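Side-chain contacts in GMP reductase (Trypanosoma brucei brucei, PDB 6JIG), which probably catalyses the irreversible NADPH-dependent deamination of GMP to IMP and is regulated allosterically through its cystathionine-beta-synthase domain: residues A[256-261]-A[266-271]; A[274-279]-A[284-289]; A[79-84]-A[238-243]; A[61-66]-A[229-234]; A[453-456]-A[462-465]. The protein carries 1 engineered substitution. All blocks are in the same frame, centred on the assembly; numbering follows the deposited sequence.

Interaction 1 (A[256-261]-A[266-271])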
loop_
_atom_site.group_PDB
_atom_site.type_symbol
_atom_site.label_atom_id
_atom_site.label_comp_id
_atom_site.label_asym_id
_atom_site.label_seq_id
_atom_site.Cartn_x
_atom_site.Cartn_y
_atom_site.Cartn_z
ATOM N N LEU A 256 43.233 21.604 7.748
ATOM C CA LEU A 256 42.045 22.235 8.293
ATOM C C LEU A 256 41.050 22.462 7.163
ATOM O O LEU A 256 41.437 22.753 6.028
ATOM C CB LEU A 256 42.371 23.578 8.947
ATOM C CG LEU A 256 43.243 23.526 10.199
ATOM C CD1 LEU A 256 43.600 24.935 10.620
ATOM C CD2 LEU A 256 42.518 22.789 11.314
ATOM N N VAL A 257 39.764 22.349 7.480
ATOM C CA VAL A 257 38.708 22.566 6.494
ATOM C C VAL A 257 37.803 23.676 7.010
ATOM O O VAL A 257 37.042 23.468 7.963
ATOM C CB VAL A 257 37.902 21.291 6.212
ATOM C CG1 VAL A 257 36.819 21.573 5.152
ATOM C CG2 VAL A 257 38.829 20.138 5.795
ATOM N N VAL A 258 37.878 24.845 6.380
ATOM C CA VAL A 258 36.933 25.929 6.635
ATOM C C VAL A 258 35.632 25.562 5.942
ATOM O O VAL A 258 35.602 25.429 4.718
ATOM C CB VAL A 258 37.461 27.269 6.106
ATOM C CG1 VAL A 258 36.418 28.355 6.316
ATOM C CG2 VAL A 258 38.755 27.624 6.775
ATOM N N ASP A 259 34.554 25.414 6.711
ATOM C CA ASP A 259 33.336 24.815 6.167
ATOM C C ASP A 259 32.130 25.623 6.613
ATOM O O ASP A 259 31.746 25.575 7.786
ATOM C CB ASP A 259 33.198 23.351 6.592
ATOM C CG ASP A 259 32.151 22.605 5.765
ATOM O OD1 ASP A 259 31.443 23.255 4.965
ATOM O OD2 ASP A 259 32.017 21.378 5.912
ATOM N N ILE A 260 31.533 26.359 5.673
ATOM C CA ILE A 260 30.251 27.013 5.888
ATOM C C ILE A 260 29.406 26.831 4.633
ATOM O O ILE A 260 29.914 26.568 3.540
ATOM C CB ILE A 260 30.384 28.511 6.233
ATOM C CG1 ILE A 260 31.168 29.263 5.164
ATOM C CG2 ILE A 260 31.017 28.700 7.619
ATOM C CD1 ILE A 260 31.139 30.771 5.433
ATOM N N ALA A 261 28.092 26.945 4.806
ATOM C CA ALA A 261 27.182 26.649 3.699
ATOM C C ALA A 261 27.487 27.507 2.473
ATOM O O ALA A 261 27.502 27.007 1.343
ATOM C CB ALA A 261 25.733 26.853 4.146
ATOM N N ASP A 266 32.616 36.893 2.225
ATOM C CA ASP A 266 33.763 37.511 2.883
ATOM C C ASP A 266 34.116 36.792 4.177
ATOM O O ASP A 266 35.297 36.711 4.535
ATOM C CB ASP A 266 33.483 38.994 3.126
ATOM C CG ASP A 266 33.491 39.791 1.836
ATOM O OD1 ASP A 266 34.086 39.309 0.853
ATOM O OD2 ASP A 266 32.896 40.881 1.792
ATOM N N LEU A 267 33.116 36.245 4.874
ATOM C CA LEU A 267 33.371 35.516 6.113
ATOM C C LEU A 267 34.326 34.358 5.875
ATOM O O LEU A 267 35.262 34.124 6.658
ATOM C CB LEU A 267 32.060 34.986 6.694
ATOM C CG LEU A 267 31.102 35.969 7.373
ATOM C CD1 LEU A 267 30.033 35.190 8.108
ATOM C CD2 LEU A 267 31.848 36.873 8.320
ATOM N N CYS A 268 34.088 33.608 4.798
ATOM C CA CYS A 268 34.944 32.468 4.502
ATOM C C CYS A 268 36.286 32.927 3.964
ATOM O O CYS A 268 37.333 32.411 4.362
ATOM C CB CYS A 268 34.240 31.544 3.485
ATOM S SG CYS A 268 35.195 30.074 3.065
ATOM N N ILE A 269 36.280 33.907 3.061
ATOM C CA ILE A 269 37.529 34.395 2.483
ATOM C C ILE A 269 38.444 34.959 3.567
ATOM O O ILE A 269 39.669 34.770 3.539
ATOM C CB ILE A 269 37.224 35.448 1.404
ATOM C CG1 ILE A 269 36.682 34.780 0.132
ATOM C CG2 ILE A 269 38.439 36.305 1.098
ATOM C CD1 ILE A 269 35.895 35.734 -0.762
ATOM N N ASN A 270 37.860 35.660 4.537
ATOM C CA ASN A 270 38.659 36.277 5.589
ATOM C C ASN A 270 39.159 35.246 6.591
ATOM O O ASN A 270 40.246 35.411 7.159
ATOM C CB ASN A 270 37.842 37.370 6.278
ATOM C CG ASN A 270 37.622 38.567 5.380
ATOM O OD1 ASN A 270 38.390 38.798 4.444
ATOM N ND2 ASN A 270 36.581 39.343 5.660
ATOM N N MET A 271 38.394 34.173 6.816
ATOM C CA MET A 271 38.890 33.092 7.659
ATOM C C MET A 271 40.078 32.392 7.005
ATOM O O MET A 271 41.063 32.070 7.684
ATOM C CB MET A 271 37.768 32.095 7.957
ATOM C CG MET A 271 38.127 31.066 9.015
ATOM S SD MET A 271 38.405 31.874 10.616
ATOM C CE MET A 271 38.910 30.472 11.599
#

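Interaction 2 (A[274-279]-A[284-289])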
loop_
_atom_site.group_PDB
_atom_site.type_symbol
_atom_site.label_atom_id
_atom_site.label_comp_id
_atom_site.label_asym_id
_atom_site.label_seq_id
_atom_site.Cartn_x
_atom_site.Cartn_y
_atom_site.Cartn_z
ATOM N N ARG A 274 43.020 34.685 7.391
ATOM C CA ARG A 274 43.498 34.662 8.771
ATOM C C ARG A 274 44.299 33.400 9.060
ATOM O O ARG A 274 45.338 33.454 9.733
ATOM C CB ARG A 274 42.318 34.773 9.732
ATOM C CG ARG A 274 42.702 35.022 11.177
ATOM C CD ARG A 274 41.614 35.827 11.897
ATOM N NE ARG A 274 40.283 35.297 11.614
ATOM C CZ ARG A 274 39.339 35.924 10.910
ATOM N NH1 ARG A 274 39.557 37.137 10.408
ATOM N NH2 ARG A 274 38.167 35.329 10.705
ATOM N N LEU A 275 43.831 32.255 8.559
ATOM C CA LEU A 275 44.512 30.993 8.813
ATOM C C LEU A 275 45.858 30.934 8.101
ATOM O O LEU A 275 46.833 30.404 8.650
ATOM C CB LEU A 275 43.624 29.821 8.386
ATOM C CG LEU A 275 42.390 29.635 9.272
ATOM C CD1 LEU A 275 41.406 28.689 8.599
ATOM C CD2 LEU A 275 42.787 29.110 10.649
ATOM N N LYS A 276 45.937 31.458 6.878
ATOM C CA LYS A 276 47.225 31.479 6.197
ATOM C C LYS A 276 48.149 32.527 6.798
ATOM O O LYS A 276 49.371 32.405 6.673
ATOM C CB LYS A 276 47.057 31.744 4.691
ATOM C CG LYS A 276 46.191 30.731 3.919
ATOM C CD LYS A 276 46.831 29.343 3.851
ATOM C CE LYS A 276 47.733 29.172 2.641
ATOM N NZ LYS A 276 48.430 27.866 2.705
ATOM N N GLY A 277 47.590 33.545 7.456
ATOM C CA GLY A 277 48.396 34.625 7.995
ATOM C C GLY A 277 48.989 34.380 9.366
ATOM O O GLY A 277 49.857 35.150 9.791
ATOM N N ASP A 278 48.544 33.335 10.069
ATOM C CA ASP A 278 49.027 33.043 11.410
ATOM C C ASP A 278 49.957 31.844 11.372
ATOM O O ASP A 278 49.541 30.770 10.909
ATOM C CB ASP A 278 47.858 32.766 12.348
ATOM C CG ASP A 278 48.249 32.830 13.820
ATOM O OD1 ASP A 278 49.235 32.180 14.213
ATOM O OD2 ASP A 278 47.559 33.529 14.591
ATOM N N PRO A 279 51.201 31.963 11.855
ATOM C CA PRO A 279 52.112 30.803 11.836
ATOM C C PRO A 279 51.610 29.631 12.656
ATOM O O PRO A 279 52.025 28.496 12.400
ATOM C CB PRO A 279 53.420 31.368 12.418
ATOM C CG PRO A 279 53.312 32.845 12.240
ATOM C CD PRO A 279 51.851 33.167 12.399
ATOM N N VAL A 284 49.705 23.995 8.101
ATOM C CA VAL A 284 48.939 22.932 7.455
ATOM C C VAL A 284 48.094 23.520 6.330
ATOM O O VAL A 284 47.731 24.700 6.344
ATOM C CB VAL A 284 48.035 22.145 8.440
ATOM C CG1 VAL A 284 48.863 21.546 9.602
ATOM C CG2 VAL A 284 46.907 23.011 8.958
ATOM N N ASP A 285 47.806 22.681 5.339
ATOM C CA ASP A 285 46.951 23.087 4.230
ATOM C C ASP A 285 45.583 23.534 4.736
ATOM O O ASP A 285 45.012 22.938 5.653
ATOM C CB ASP A 285 46.789 21.934 3.246
ATOM C CG ASP A 285 47.942 21.834 2.260
ATOM O OD1 ASP A 285 48.946 22.568 2.407
ATOM O OD2 ASP A 285 47.845 21.000 1.343
ATOM N N ILE A 286 45.060 24.586 4.117
ATOM C CA ILE A 286 43.761 25.154 4.450
ATOM C C ILE A 286 42.831 24.877 3.271
ATOM O O ILE A 286 43.030 25.413 2.175
ATOM C CB ILE A 286 43.850 26.659 4.730
ATOM C CG1 ILE A 286 44.947 26.961 5.768
ATOM C CG2 ILE A 286 42.497 27.193 5.224
ATOM C CD1 ILE A 286 44.745 26.247 7.095
ATOM N N ILE A 287 41.815 24.049 3.509
ATOM C CA ILE A 287 40.753 23.754 2.544
ATOM C C ILE A 287 39.551 24.611 2.910
ATOM O O ILE A 287 39.320 24.897 4.096
ATOM C CB ILE A 287 40.419 22.250 2.561
ATOM C CG1 ILE A 287 41.678 21.437 2.219
ATOM C CG2 ILE A 287 39.247 21.897 1.571
ATOM C CD1 ILE A 287 41.544 19.944 2.471
ATOM N N ALA A 288 38.799 25.066 1.901
ATOM C CA ALA A 288 37.670 25.952 2.164
ATOM C C ALA A 288 36.505 25.620 1.239
ATOM O O ALA A 288 36.698 25.205 0.099
ATOM C CB ALA A 288 38.040 27.422 1.977
ATOM N N GLY A 289 35.301 25.825 1.753
ATOM C CA GLY A 289 34.068 25.626 1.006
ATOM C C GLY A 289 32.922 26.091 1.880
ATOM O O GLY A 289 33.136 26.575 2.998
HETATM O O HOH W 1 48.893 26.707 5.200
#

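Interaction 3 (A[79-84]-A[238-243])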
loop_
_atom_site.group_PDB
_atom_site.type_symbol
_atom_site.label_atom_id
_atom_site.label_comp_id
_atom_site.label_asym_id
_atom_site.label_seq_id
_atom_site.Cartn_x
_atom_site.Cartn_y
_atom_site.Cartn_z
ATOM N N CYS A 79 31.181 20.043 18.413
ATOM C CA CYS A 79 31.652 19.586 19.706
ATOM C C CYS A 79 32.476 20.717 20.298
ATOM O O CYS A 79 32.809 21.692 19.619
ATOM C CB CYS A 79 32.473 18.304 19.587
ATOM S SG CYS A 79 33.638 18.369 18.214
ATOM N N SER A 80 32.803 20.594 21.581
ATOM C CA SER A 80 33.716 21.558 22.172
ATOM C C SER A 80 35.086 21.427 21.513
ATOM O O SER A 80 35.426 20.385 20.945
ATOM C CB SER A 80 33.828 21.340 23.676
ATOM O OG SER A 80 34.662 20.235 23.958
ATOM N N ILE A 81 35.862 22.514 21.552
ATOM C CA ILE A 81 37.237 22.446 21.063
ATOM C C ILE A 81 37.976 21.313 21.758
ATOM O O ILE A 81 38.651 20.501 21.115
ATOM C CB ILE A 81 37.959 23.786 21.279
ATOM C CG1 ILE A 81 37.261 24.920 20.537
ATOM C CG2 ILE A 81 39.409 23.676 20.833
ATOM C CD1 ILE A 81 37.853 26.297 20.875
ATOM N N GLU A 82 37.835 21.234 23.087
ATOM C CA GLU A 82 38.457 20.154 23.845
ATOM C C GLU A 82 38.046 18.793 23.300
ATOM O O GLU A 82 38.884 17.900 23.149
ATOM C CB GLU A 82 38.086 20.269 25.325
ATOM N N GLU A 83 36.757 18.622 22.988
ATOM C CA GLU A 83 36.277 17.354 22.449
ATOM C C GLU A 83 36.862 17.082 21.070
ATOM O O GLU A 83 37.280 15.956 20.779
ATOM C CB GLU A 83 34.748 17.353 22.379
ATOM C CG GLU A 83 34.053 16.862 23.642
ATOM C CD GLU A 83 32.541 17.007 23.583
ATOM O OE1 GLU A 83 32.039 17.941 22.909
ATOM O OE2 GLU A 83 31.854 16.176 24.214
ATOM N N GLN A 84 36.877 18.093 20.196
ATOM C CA GLN A 84 37.406 17.869 18.852
ATOM C C GLN A 84 38.883 17.487 18.911
ATOM O O GLN A 84 39.326 16.555 18.225
ATOM C CB GLN A 84 37.198 19.113 17.984
ATOM C CG GLN A 84 37.193 18.803 16.484
ATOM C CD GLN A 84 36.975 20.025 15.620
ATOM O OE1 GLN A 84 36.965 21.145 16.113
ATOM N NE2 GLN A 84 36.793 19.809 14.304
ATOM N N LYS A 238 33.965 32.040 12.679
ATOM C CA LYS A 238 33.753 32.993 13.756
ATOM C C LYS A 238 35.079 33.291 14.462
ATOM O O LYS A 238 36.091 32.610 14.261
ATOM C CB LYS A 238 32.715 32.465 14.745
ATOM C CG LYS A 238 31.274 32.495 14.231
ATOM N N LYS A 239 35.065 34.335 15.296
ATOM C CA LYS A 239 36.279 34.733 16.001
ATOM C C LYS A 239 36.859 33.563 16.785
ATOM O O LYS A 239 38.062 33.292 16.719
ATOM C CB LYS A 239 35.977 35.919 16.927
ATOM N N ASP A 240 36.007 32.828 17.500
ATOM C CA ASP A 240 36.471 31.711 18.309
ATOM C C ASP A 240 36.994 30.543 17.474
ATOM O O ASP A 240 37.750 29.718 17.996
ATOM C CB ASP A 240 35.340 31.228 19.213
ATOM C CG ASP A 240 35.800 30.181 20.211
ATOM O OD1 ASP A 240 36.839 30.401 20.879
ATOM O OD2 ASP A 240 35.122 29.136 20.328
ATOM N N ASP A 241 36.602 30.439 16.202
ATOM C CA ASP A 241 37.099 29.340 15.382
ATOM C C ASP A 241 38.608 29.418 15.178
ATOM O O ASP A 241 39.257 28.387 14.958
ATOM C CB ASP A 241 36.365 29.318 14.047
ATOM C CG ASP A 241 34.970 28.749 14.177
ATOM O OD1 ASP A 241 34.852 27.523 14.415
ATOM O OD2 ASP A 241 33.997 29.531 14.074
ATOM N N MET A 242 39.186 30.619 15.248
ATOM C CA MET A 242 40.638 30.728 15.160
ATOM C C MET A 242 41.304 30.014 16.331
ATOM O O MET A 242 42.306 29.310 16.154
ATOM C CB MET A 242 41.043 32.199 15.100
ATOM C CG MET A 242 42.494 32.430 14.759
ATOM S SD MET A 242 42.944 31.829 13.116
ATOM C CE MET A 242 44.695 31.641 13.331
ATOM N N ASN A 243 40.742 30.163 17.537
ATOM C CA ASN A 243 41.250 29.428 18.690
ATOM C C ASN A 243 41.111 27.922 18.492
ATOM O O ASN A 243 42.040 27.160 18.785
ATOM C CB ASN A 243 40.517 29.870 19.954
ATOM C CG ASN A 243 41.239 29.453 21.212
ATOM O OD1 ASN A 243 40.794 28.549 21.929
ATOM N ND2 ASN A 243 42.377 30.099 21.485
#

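Interaction 4 (A[61-66]-A[229-234])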
loop_
_atom_site.group_PDB
_atom_site.type_symbol
_atom_site.label_atom_id
_atom_site.label_comp_id
_atom_site.label_asym_id
_atom_site.label_seq_id
_atom_site.Cartn_x
_atom_site.Cartn_y
_atom_site.Cartn_z
ATOM N N ARG A 61 36.626 6.896 15.267
ATOM C CA ARG A 61 36.669 5.550 14.703
ATOM C C ARG A 61 36.575 5.576 13.178
ATOM O O ARG A 61 37.251 4.792 12.498
ATOM C CB ARG A 61 35.564 4.679 15.302
ATOM C CG ARG A 61 35.972 4.005 16.623
ATOM C CD ARG A 61 34.824 3.220 17.257
ATOM N N MET A 62 35.762 6.480 12.625
ATOM C CA MET A 62 35.663 6.609 11.170
ATOM C C MET A 62 36.950 7.178 10.580
ATOM O O MET A 62 37.429 6.700 9.546
ATOM C CB MET A 62 34.470 7.499 10.798
ATOM C CG MET A 62 34.385 7.834 9.303
ATOM S SD MET A 62 34.037 6.329 8.328
ATOM C CE MET A 62 32.357 5.964 8.859
ATOM N N ALA A 63 37.514 8.210 11.217
ATOM C CA ALA A 63 38.757 8.803 10.730
ATOM C C ALA A 63 39.879 7.772 10.687
ATOM O O ALA A 63 40.672 7.741 9.739
ATOM C CB ALA A 63 39.155 9.997 11.608
ATOM N N VAL A 64 39.950 6.904 11.699
ATOM C CA VAL A 64 40.979 5.862 11.715
ATOM C C VAL A 64 40.761 4.881 10.575
ATOM O O VAL A 64 41.706 4.486 9.873
ATOM C CB VAL A 64 40.980 5.147 13.077
ATOM C CG1 VAL A 64 41.733 3.811 12.979
ATOM C CG2 VAL A 64 41.587 6.045 14.147
ATOM N N ALA A 65 39.510 4.473 10.364
ATOM C CA ALA A 65 39.220 3.497 9.322
ATOM C C ALA A 65 39.519 4.066 7.941
ATOM O O ALA A 65 40.085 3.376 7.088
ATOM C CB ALA A 65 37.764 3.044 9.432
ATOM N N MET A 66 39.151 5.325 7.705
ATOM C CA MET A 66 39.351 5.914 6.381
ATOM C C MET A 66 40.836 6.039 6.054
ATOM O O MET A 66 41.263 5.739 4.935
ATOM C CB MET A 66 38.680 7.286 6.306
ATOM C CG MET A 66 37.158 7.253 6.332
ATOM S SD MET A 66 36.492 6.276 4.948
ATOM C CE MET A 66 37.452 6.888 3.559
ATOM N N LEU A 229 48.267 7.941 11.536
ATOM C CA LEU A 229 47.214 8.116 10.533
ATOM C C LEU A 229 46.928 9.593 10.265
ATOM O O LEU A 229 46.859 10.409 11.187
ATOM C CB LEU A 229 45.936 7.411 10.990
ATOM C CG LEU A 229 46.089 5.883 11.088
ATOM C CD1 LEU A 229 44.876 5.256 11.782
ATOM C CD2 LEU A 229 46.283 5.285 9.708
ATOM N N LEU A 230 46.756 9.929 8.983
ATOM C CA LEU A 230 46.357 11.272 8.581
ATOM C C LEU A 230 44.917 11.551 8.994
ATOM O O LEU A 230 44.068 10.658 8.981
ATOM C CB LEU A 230 46.454 11.438 7.063
ATOM C CG LEU A 230 47.740 11.704 6.290
ATOM C CD1 LEU A 230 47.328 12.076 4.848
ATOM C CD2 LEU A 230 48.562 12.802 6.913
ATOM N N VAL A 231 44.641 12.803 9.340
ATOM C CA VAL A 231 43.282 13.200 9.715
ATOM C C VAL A 231 43.154 14.717 9.608
ATOM O O VAL A 231 44.078 15.464 9.950
ATOM C CB VAL A 231 42.923 12.676 11.128
ATOM C CG1 VAL A 231 43.881 13.252 12.204
ATOM C CG2 VAL A 231 41.468 12.983 11.465
ATOM N N GLY A 232 41.994 15.173 9.124
ATOM C CA GLY A 232 41.676 16.582 9.067
ATOM C C GLY A 232 40.604 16.953 10.083
ATOM O O GLY A 232 40.013 16.103 10.749
ATOM N N ALA A 233 40.362 18.256 10.189
ATOM C CA ALA A 233 39.384 18.773 11.131
ATOM C C ALA A 233 38.741 20.029 10.564
ATOM O O ALA A 233 39.421 20.850 9.937
ATOM C CB ALA A 233 40.039 19.069 12.489
ATOM N N ALA A 234 37.424 20.164 10.782
ATOM C CA ALA A 234 36.654 21.304 10.317
ATOM C C ALA A 234 36.653 22.415 11.361
ATOM O O ALA A 234 36.680 22.155 12.566
ATOM C CB ALA A 234 35.207 20.904 10.016
HETATM O O HOH W 2 41.413 10.269 8.725
#

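Interaction 5 (A[453-456]-A[462-465])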
loop_
_atom_site.group_PDB
_atom_site.type_symbol
_atom_site.label_atom_id
_atom_site.label_comp_id
_atom_site.label_asym_id
_atom_site.label_seq_id
_atom_site.Cartn_x
_atom_site.Cartn_y
_atom_site.Cartn_z
ATOM N N SER A 453 36.551 0.517 -12.176
ATOM C CA SER A 453 35.810 0.088 -13.355
ATOM C C SER A 453 35.489 1.276 -14.259
ATOM O O SER A 453 35.672 1.209 -15.477
ATOM C CB SER A 453 34.539 -0.647 -12.938
ATOM O OG SER A 453 33.847 -1.118 -14.085
ATOM N N GLY A 454 35.012 2.383 -13.680
ATOM C CA GLY A 454 34.759 3.564 -14.491
ATOM C C GLY A 454 36.015 4.100 -15.152
ATOM O O GLY A 454 35.985 4.541 -16.300
ATOM N N MET A 455 37.140 4.075 -14.436
ATOM C CA MET A 455 38.386 4.525 -15.046
ATOM C C MET A 455 38.749 3.655 -16.241
ATOM O O MET A 455 39.218 4.157 -17.270
ATOM C CB MET A 455 39.507 4.532 -13.994
ATOM C CG MET A 455 39.261 5.563 -12.879
ATOM S SD MET A 455 40.447 5.405 -11.509
ATOM C CE MET A 455 41.957 5.856 -12.374
ATOM N N SER A 456 38.520 2.351 -16.127
ATOM C CA SER A 456 38.771 1.454 -17.249
ATOM C C SER A 456 37.876 1.785 -18.440
ATOM O O SER A 456 38.296 1.650 -19.596
ATOM C CB SER A 456 38.563 0.011 -16.810
ATOM O OG SER A 456 38.818 -0.874 -17.887
ATOM N N SER A 462 45.126 6.414 -14.365
ATOM C CA SER A 462 45.424 7.305 -13.252
ATOM C C SER A 462 44.261 8.273 -13.082
ATOM O O SER A 462 43.406 8.407 -13.964
ATOM C CB SER A 462 46.717 8.094 -13.488
ATOM O OG SER A 462 46.524 9.049 -14.527
ATOM N N ILE A 463 44.242 8.957 -11.935
ATOM C CA ILE A 463 43.211 9.970 -11.688
ATOM C C ILE A 463 43.332 11.111 -12.696
ATOM O O ILE A 463 42.328 11.581 -13.246
ATOM C CB ILE A 463 43.305 10.485 -10.234
ATOM C CG1 ILE A 463 43.029 9.357 -9.244
ATOM C CG2 ILE A 463 42.344 11.680 -9.992
ATOM C CD1 ILE A 463 41.647 8.749 -9.358
ATOM N N GLU A 464 44.564 11.587 -12.949
ATOM C CA GLU A 464 44.742 12.672 -13.919
ATOM C C GLU A 464 44.298 12.252 -15.315
ATOM O O GLU A 464 43.755 13.068 -16.073
ATOM C CB GLU A 464 46.202 13.142 -13.964
ATOM N N GLU A 465 44.557 11.000 -15.691
ATOM C CA GLU A 465 44.065 10.509 -16.978
ATOM C C GLU A 465 42.542 10.429 -16.990
ATOM O O GLU A 465 41.905 10.703 -18.014
ATOM C CB GLU A 465 44.659 9.136 -17.287
ATOM C CG GLU A 465 46.096 9.171 -17.785
ATOM C CD GLU A 465 46.647 7.778 -18.083
ATOM O OE1 GLU A 465 45.842 6.850 -18.347
ATOM O OE2 GLU A 465 47.890 7.616 -18.066
#

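Interaction 1 (A[256-261]-A[266-271])
In a beta-alpha unit of the barrel wall, Val258 on strand 255-259 and Ile260 just beyond it meet Cys268 and Met271 on the first turns of helix 266-277. The tightest approach is Ile260 CD1 on Cys268 CB, 3.7 Å, where the methyl also lies 4.1 Å from Cys268 N. Ile260 has CG1 between its backbone N and carbonyl carbon (chi1 56°) and an extended chi2, which carries CD1 toward the helix start. The same methyl comes loosely near Leu267 CB, 4.5 Å away.

Val258, two residues earlier on the strand, uses both branches. Its CG1 touches Cys268 SG at 3.9 Å, and CG1 and CG2 each lie 4.2 Å from Met271 CG, one helical turn further on, so the methylene sits across the fork of the valine. This is the first half of a beta-alpha-beta crossover in the eight-stranded parallel TIM barrel: the helix lies over the outer surface of its own strand and leads on to strand 285-291. Asp259, between the two contact residues, points away from the helix and is held by a salt bridge to Lys309 and a hydrogen bond from Asn53. Asp259, Ile260 and Ala261 are predicted to bind NAD(+). Leu267 also packs on Thr28 of a second subunit.

Interaction 2 (A[274-279]-A[284-289])
Leu275 and Lys276, in the last turn of helix 266-277, meet Ile286 near the start of strand 285-291, and the contact belongs to the second, helix-to-strand half of a beta-alpha-beta crossover in the TIM barrel. Along the helix, Leu275 comes first and points at the strand. Its CD1 touches the CG2 branch of Ile286 at 3.8 Å, while its CB lies 4.0 Å from Ile286 CD1, so both branches of the isoleucine are engaged by one leucine. The leucine also packs on Val258 of the preceding strand, which places it over the groove between two neighbouring barrel strands.

Lys276 follows, approaching Ile286 from another side. Bends at chi2 (-67°) and chi3 (-89°) fold its aliphatic chain back along the isoleucine, the two side chains running past each other in opposite senses, with Lys276 CD 3.6 Å from Ile286 CG1. The fold also delivers the ammonium group to Asp306, with which NZ forms a salt bridge; the same Asp306 carboxylate oxygen accepts from Ile286 N, linking the lysine to the strand backbone through a shared acceptor. Next, Gly277 N makes a weak bond to Arg274 O. One water bridges the segments, accepting from Lys276 NZ at 2.8 Å and donating to Val284 O at 2.6 Å.

Interaction 3 (A[79-84]-A[238-243])
Between 79-84 and 238-243, Ile81 CD1 makes the closest contacts, where the start of helix 81-93 meets helix 239-251, its neighbour on the outside of the TIM barrel. The methyl lies 3.9 Å from Asn243 OD1 and 4.0 Å from Asp240 OD2, so an apolar end rests against two oxygens in van der Waals contact. An extended chi2 (173°) drives CD1 outward from the isoleucine. Asp240 meets it from the opposite direction, whereas Asn243 crosses it at roughly a right angle. Only 108 Å² is buried, in keeping with a site at the surface.

Arg244 and Arg247, also on helix 239-251, add to the surroundings of Ile81. Arg244 ties the two helix starts together further, donating to Gln84 OE1 and to Cys79 O.

Each helix start is fixed by its own hydrogen bonds. Ser80 and Glu83 form a capping box: Glu83 N donates to Ser80 OG (2.8 Å), and Ser80 N donates to Glu83 OE1 (3.1 Å) on its anti lone pair. Within the partner segment, Lys238 N donates to Asp241 OD2 at 2.9 Å, on the anti side and 18° out of the carboxylate plane.

Interaction 4 (A[61-66]-A[229-234])
Ala63 and Val64 of helix 60-68 meet Val231 and Leu229 without any flat side chain; the planar groups here are peptide units, and branched methyls do the packing beside them. The Leu229 CD1 methyl lies 3.8 Å from Val64 O, beside that carbonyl. In the TIM barrel this joins the helix that follows strand 49-51 to the lead-in of strand 232-235, two strands further round the wall.

Leu229 carries the larger share of the 229-234 side. Its CD1 contacts Val64 CG1 at 3.7 Å and stands 4.1 Å from both CB and CG2, so one methyl presses on the whole branch point, the two side chains crossing at about a right angle. Although its CB bond points away overall, Val64 presents CG1, anti to its N, to the leucine methyl. Ala63 points toward Val231, its CB 3.8 Å from Val231 CG2. In Val231 that branch lies opposite the backbone N (CG1 at chi1 61° takes the position between N and carbonyl carbon).

Val91 of helix 81-93 packs on all three, Ala63, Val64 and Val231. Leu229 is also near the CBS-domain nucleotide site, its side chain about 7 Å from that of the GTP-binding Lys214. Beside the methyls, one water bridges the backbones, donating to Ala63 O at 2.8 Å and to Leu230 O at 2.7 Å.

Interaction 5 (A[453-456]-A[462-465])
Met455, with 61 Å² covered, reaches from helix 440-457 over the N-cap of helix 463-469, meeting Ser462 and Ile463 in a helix-loop-helix connection of the TIM-barrel family part of the chain. The methionine spans the turn joining the two helices. Its thioether end does the touching: CE is 3.3 Å from Ser462 O and 3.4 Å from Ser462 C, sitting over the face of that carbonyl, almost straight above its O. A bend at chi3 (66°), after an extended chi2, turns the methyl toward the carbonyl.

Ser462, with 26 Å², thus takes part through its backbone, while its side chain points away and serves as the N-cap of the second helix. Ile463, covered by 22 Å², offers CD1, which lies 4.2 Å from Met455 SD as the side chains cross at a slant; CE also approaches Ile463 N at 3.9 Å.

Glu465, one turn on, forms salt bridges to Arg26 and Arg469 and accepts from Lys461 N. On the same helix as Met455, Ser453 OG hydrogen-bonds Glu428 of a third subunit. The cap itself is Glu465 N donating to Ser462 OG at 3.0 Å, with an N-H...O angle of 159°.

Overall arrangement
From the N terminus, the chain opens interaction 4 at 61-66 and interaction 3 at 79-84. Interaction 4 closes first, at 229-234, and interaction 3 follows at 238-243, so the two long loops cross; both span the CBS segment and return to the TIM barrel. Gln84 NE2 to Ala234 O (2.9 Å) links them. Interactions 1 and 2 then close short loops in series on one beta-alpha-beta unit, sharing helix 266-277, with Val258 N to Ile287 O at 2.7 Å joining their strands. Met242 packs on Leu275, tying interaction 3 to interaction 2. Interaction 5 closes a separate C-terminal turn, its centre about 31 Å from that of interaction 1.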